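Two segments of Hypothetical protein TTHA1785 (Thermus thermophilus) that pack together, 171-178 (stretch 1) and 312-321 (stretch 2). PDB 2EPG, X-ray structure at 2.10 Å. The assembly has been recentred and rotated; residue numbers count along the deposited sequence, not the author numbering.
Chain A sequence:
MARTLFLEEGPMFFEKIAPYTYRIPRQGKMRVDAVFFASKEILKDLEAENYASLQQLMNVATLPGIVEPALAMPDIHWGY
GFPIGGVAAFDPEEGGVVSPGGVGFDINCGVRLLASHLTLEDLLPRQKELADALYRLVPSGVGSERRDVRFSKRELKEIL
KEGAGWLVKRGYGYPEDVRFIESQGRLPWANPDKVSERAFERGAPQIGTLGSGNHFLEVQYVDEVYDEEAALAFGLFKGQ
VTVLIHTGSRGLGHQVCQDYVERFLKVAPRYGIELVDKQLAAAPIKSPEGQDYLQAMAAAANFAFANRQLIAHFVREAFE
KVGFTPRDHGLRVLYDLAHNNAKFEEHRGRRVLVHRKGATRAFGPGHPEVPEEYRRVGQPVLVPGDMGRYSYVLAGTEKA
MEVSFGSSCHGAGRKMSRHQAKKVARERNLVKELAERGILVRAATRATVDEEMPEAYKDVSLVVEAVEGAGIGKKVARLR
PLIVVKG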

# COMPACT_ATOMS: atom_id res chain seq x y z
N GLY A 171 -8.49 -13.19 19.30
CA GLY A 171 -9.66 -12.37 19.55
C GLY A 171 -9.67 -10.94 19.04
O GLY A 171 -10.68 -10.26 19.17
N TYR A 172 -8.58 -10.46 18.46
CA TYR A 172 -8.56 -9.07 17.99
C TYR A 172 -9.02 -8.96 16.53
O TYR A 172 -8.33 -8.40 15.68
N GLY A 173 -10.20 -9.51 16.25
CA GLY A 173 -10.76 -9.48 14.91
C GLY A 173 -11.77 -10.58 14.72
O GLY A 173 -12.09 -11.29 15.67
N TYR A 174 -12.31 -10.70 13.51
CA TYR A 174 -13.25 -11.77 13.19
C TYR A 174 -12.41 -12.82 12.49
O TYR A 174 -11.44 -12.48 11.82
N PRO A 175 -12.79 -14.11 12.61
CA PRO A 175 -12.06 -15.23 11.99
C PRO A 175 -11.79 -15.01 10.50
O PRO A 175 -10.70 -15.28 10.01
N GLU A 176 -12.79 -14.51 9.79
CA GLU A 176 -12.66 -14.29 8.36
C GLU A 176 -11.80 -13.08 7.94
O GLU A 176 -11.47 -12.94 6.77
N ASP A 177 -11.41 -12.22 8.88
CA ASP A 177 -10.63 -11.04 8.51
C ASP A 177 -9.42 -11.32 7.63
O ASP A 177 -9.18 -10.63 6.66
N VAL A 178 -8.67 -12.36 7.99
CA VAL A 178 -7.45 -12.74 7.30
C VAL A 178 -7.60 -13.05 5.82
O VAL A 178 -6.66 -12.82 5.06
N ALA A 312 -8.50 -1.96 13.25
CA ALA A 312 -9.82 -2.38 12.79
C ALA A 312 -10.62 -2.92 13.97
O ALA A 312 -11.83 -2.68 14.07
N HIS A 313 -9.95 -3.64 14.87
CA HIS A 313 -10.63 -4.19 16.05
C HIS A 313 -11.18 -3.04 16.89
O HIS A 313 -12.32 -3.07 17.34
N PHE A 314 -10.35 -2.01 17.10
CA PHE A 314 -10.76 -0.84 17.87
C PHE A 314 -11.87 -0.07 17.17
O PHE A 314 -12.70 0.54 17.82
N VAL A 315 -11.87 -0.07 15.83
CA VAL A 315 -12.90 0.65 15.11
C VAL A 315 -14.23 -0.03 15.41
O VAL A 315 -15.23 0.63 15.70
N ARG A 316 -14.25 -1.36 15.36
CA ARG A 316 -15.47 -2.07 15.66
C ARG A 316 -15.91 -1.70 17.08
O ARG A 316 -17.09 -1.46 17.31
N GLU A 317 -14.96 -1.62 18.02
CA GLU A 317 -15.29 -1.27 19.41
C GLU A 317 -15.89 0.12 19.51
O GLU A 317 -16.76 0.38 20.34
N ALA A 318 -15.44 1.03 18.66
CA ALA A 318 -15.98 2.38 18.69
C ALA A 318 -17.42 2.41 18.17
O ALA A 318 -18.26 3.10 18.74
N PHE A 319 -17.73 1.65 17.12
CA PHE A 319 -19.10 1.66 16.60
C PHE A 319 -20.04 1.11 17.66
O PHE A 319 -21.10 1.68 17.93
N GLU A 320 -19.64 0.01 18.28
CA GLU A 320 -20.44 -0.63 19.31
C GLU A 320 -20.62 0.28 20.54
O GLU A 320 -21.70 0.34 21.12
N LYS A 321 -19.57 0.99 20.93
CA LYS A 321 -19.62 1.88 22.08
C LYS A 321 -20.71 2.94 21.90
O LYS A 321 -21.34 3.36 22.88

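A compact, largely polar and aromatic contact, burying 335 Å² in total, joins a loop and the 3-10 turn that follows it to one side of a helix, with Arg-316 and His-313 as its two anchors. The CA atoms nearest each other across the stretches are those of Gly-173 and His-313, 5.4 Å apart. On the helix, the CA-to-CB bonds of His-313, Arg-316 and Glu-320 all point toward the loop, as spacings of three and four residues allow.

Arg-316 (chi1 m, chi2 and chi3 t) reaches out almost fully extended and loses 98 Å² to the loop. Its guanidinium meets Asp-177 (chi1 m) end-on in a two-pronged salt bridge: NH2 donates to OD1 at 2.8 Å and 170°, NH1 to OD2 at 2.9 Å and 161°. Asp-177 OD1 also accepts from the backbone N of Tyr-174 at 2.9 Å, so the carboxylate that binds the arginine also braces the loop.

The face of the same guanidinium is used separately. Tyr-174 (chi1 m) starts sideways, but its ring ends up flat against it: the planes differ by 16°, and Arg-316 CZ sits 3.6 Å from the ring centroid, 23° off the normal, a stacked cation-pi arrangement. Beyond the ring, water 1 bridges the stretches, 2.9 Å from Tyr-174 OH and donating to Glu-320 OE2 at 2.5 Å.

His-313 (chi1 t) packs against the start of the loop. Tyr-172 CA lies over its ring, 3.8 Å from the centroid and 22° off the normal, a CH-pi contact. The ring of Tyr-172 (chi1 m) turns its edge to the same imidazole, with centroids 5.5 Å apart and planes at 74°.

At Gly-173, CA lies 3.7 Å from Arg-316 NH2. An ideal CB would clash with Asp-177 OD1 at 2.8 Å, and the backbone angles would also jam it against the preceding carbonyl O.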

# COMPACT_ATOMS: atom_id res chain seq x y z
CB TYR A 172 -7.15 -8.50 18.13
CG TYR A 172 -6.66 -8.45 19.55
CD1 TYR A 172 -6.97 -7.38 20.37
CD2 TYR A 172 -5.89 -9.49 20.07
CE1 TYR A 172 -6.53 -7.33 21.69
CE2 TYR A 172 -5.45 -9.46 21.39
CZ TYR A 172 -5.77 -8.38 22.19
OH TYR A 172 -5.33 -8.34 23.49
CB TYR A 174 -14.35 -11.29 12.24
CG TYR A 174 -15.24 -10.20 12.79
CD1 TYR A 174 -15.42 -10.04 14.18
CD2 TYR A 174 -15.92 -9.34 11.93
CE1 TYR A 174 -16.26 -9.04 14.67
CE2 TYR A 174 -16.75 -8.36 12.42
CZ TYR A 174 -16.93 -8.21 13.78
OH TYR A 174 -17.77 -7.22 14.22
CB PRO A 175 -12.98 -16.42 12.24
CG PRO A 175 -13.66 -16.07 13.52
CD PRO A 175 -13.99 -14.61 13.32
CB GLU A 176 -14.05 -14.14 7.72
CG GLU A 176 -14.83 -12.89 8.18
CD GLU A 176 -15.82 -12.38 7.14
OE1 GLU A 176 -16.66 -13.17 6.65
OE2 GLU A 176 -15.77 -11.17 6.80
CB ASP A 177 -10.15 -10.29 9.76
CG ASP A 177 -11.28 -9.57 10.46
OD1 ASP A 177 -11.05 -9.04 11.56
OD2 ASP A 177 -12.40 -9.51 9.92
CB VAL A 178 -6.79 -13.96 8.02
CG1 VAL A 178 -5.63 -14.50 7.19
CG2 VAL A 178 -6.30 -13.53 9.40
CB ALA A 312 -9.70 -3.44 11.70
CB HIS A 313 -9.67 -5.05 16.89
CG HIS A 313 -10.30 -5.65 18.11
ND1 HIS A 313 -11.22 -6.67 18.05
CD2 HIS A 313 -10.16 -5.35 19.42
CE1 HIS A 313 -11.62 -6.98 19.27
NE2 HIS A 313 -10.99 -6.19 20.12
CB PHE A 314 -9.58 0.13 18.11
CG PHE A 314 -8.42 -0.46 18.87
CD1 PHE A 314 -8.62 -1.51 19.78
CD2 PHE A 314 -7.14 0.05 18.71
CE1 PHE A 314 -7.54 -2.04 20.51
CE2 PHE A 314 -6.05 -0.46 19.43
CZ PHE A 314 -6.26 -1.51 20.34
CB VAL A 315 -12.63 0.66 13.59
CG1 VAL A 315 -13.89 1.07 12.83
CG2 VAL A 315 -11.49 1.63 13.27
CB ARG A 316 -15.25 -3.58 15.53
CG ARG A 316 -15.13 -4.02 14.07
CD ARG A 316 -14.59 -5.43 13.91
NE ARG A 316 -14.59 -5.85 12.51
CZ ARG A 316 -13.78 -6.76 12.01
NH1 ARG A 316 -13.84 -7.08 10.72
NH2 ARG A 316 -12.88 -7.35 12.80
CB GLU A 317 -14.06 -1.36 20.31
CG GLU A 317 -13.45 -2.75 20.39
CD GLU A 317 -12.28 -2.83 21.38
OE1 GLU A 317 -11.53 -1.83 21.49
OE2 GLU A 317 -12.12 -3.89 22.02
CB ALA A 318 -15.10 3.31 17.87
CB PHE A 319 -19.21 0.83 15.32
CG PHE A 319 -18.86 1.59 14.06
CD1 PHE A 319 -19.83 1.89 13.12
CD2 PHE A 319 -17.55 2.00 13.82
CE1 PHE A 319 -19.51 2.59 11.93
CE2 PHE A 319 -17.22 2.70 12.64
CZ PHE A 319 -18.20 2.99 11.70
CB GLU A 320 -19.80 -1.96 19.70
CG GLU A 320 -19.95 -3.01 18.63
CD GLU A 320 -18.89 -4.09 18.71
OE1 GLU A 320 -18.23 -4.19 19.77
OE2 GLU A 320 -18.73 -4.84 17.71
CB LYS A 321 -18.25 2.54 22.27
CG LYS A 321 -17.97 3.07 23.68
CD LYS A 321 -18.74 4.35 23.94
CE LYS A 321 -18.46 4.89 25.34
NZ LYS A 321 -19.29 6.10 25.62
O HOH W 1 -17.60 -7.00 17.11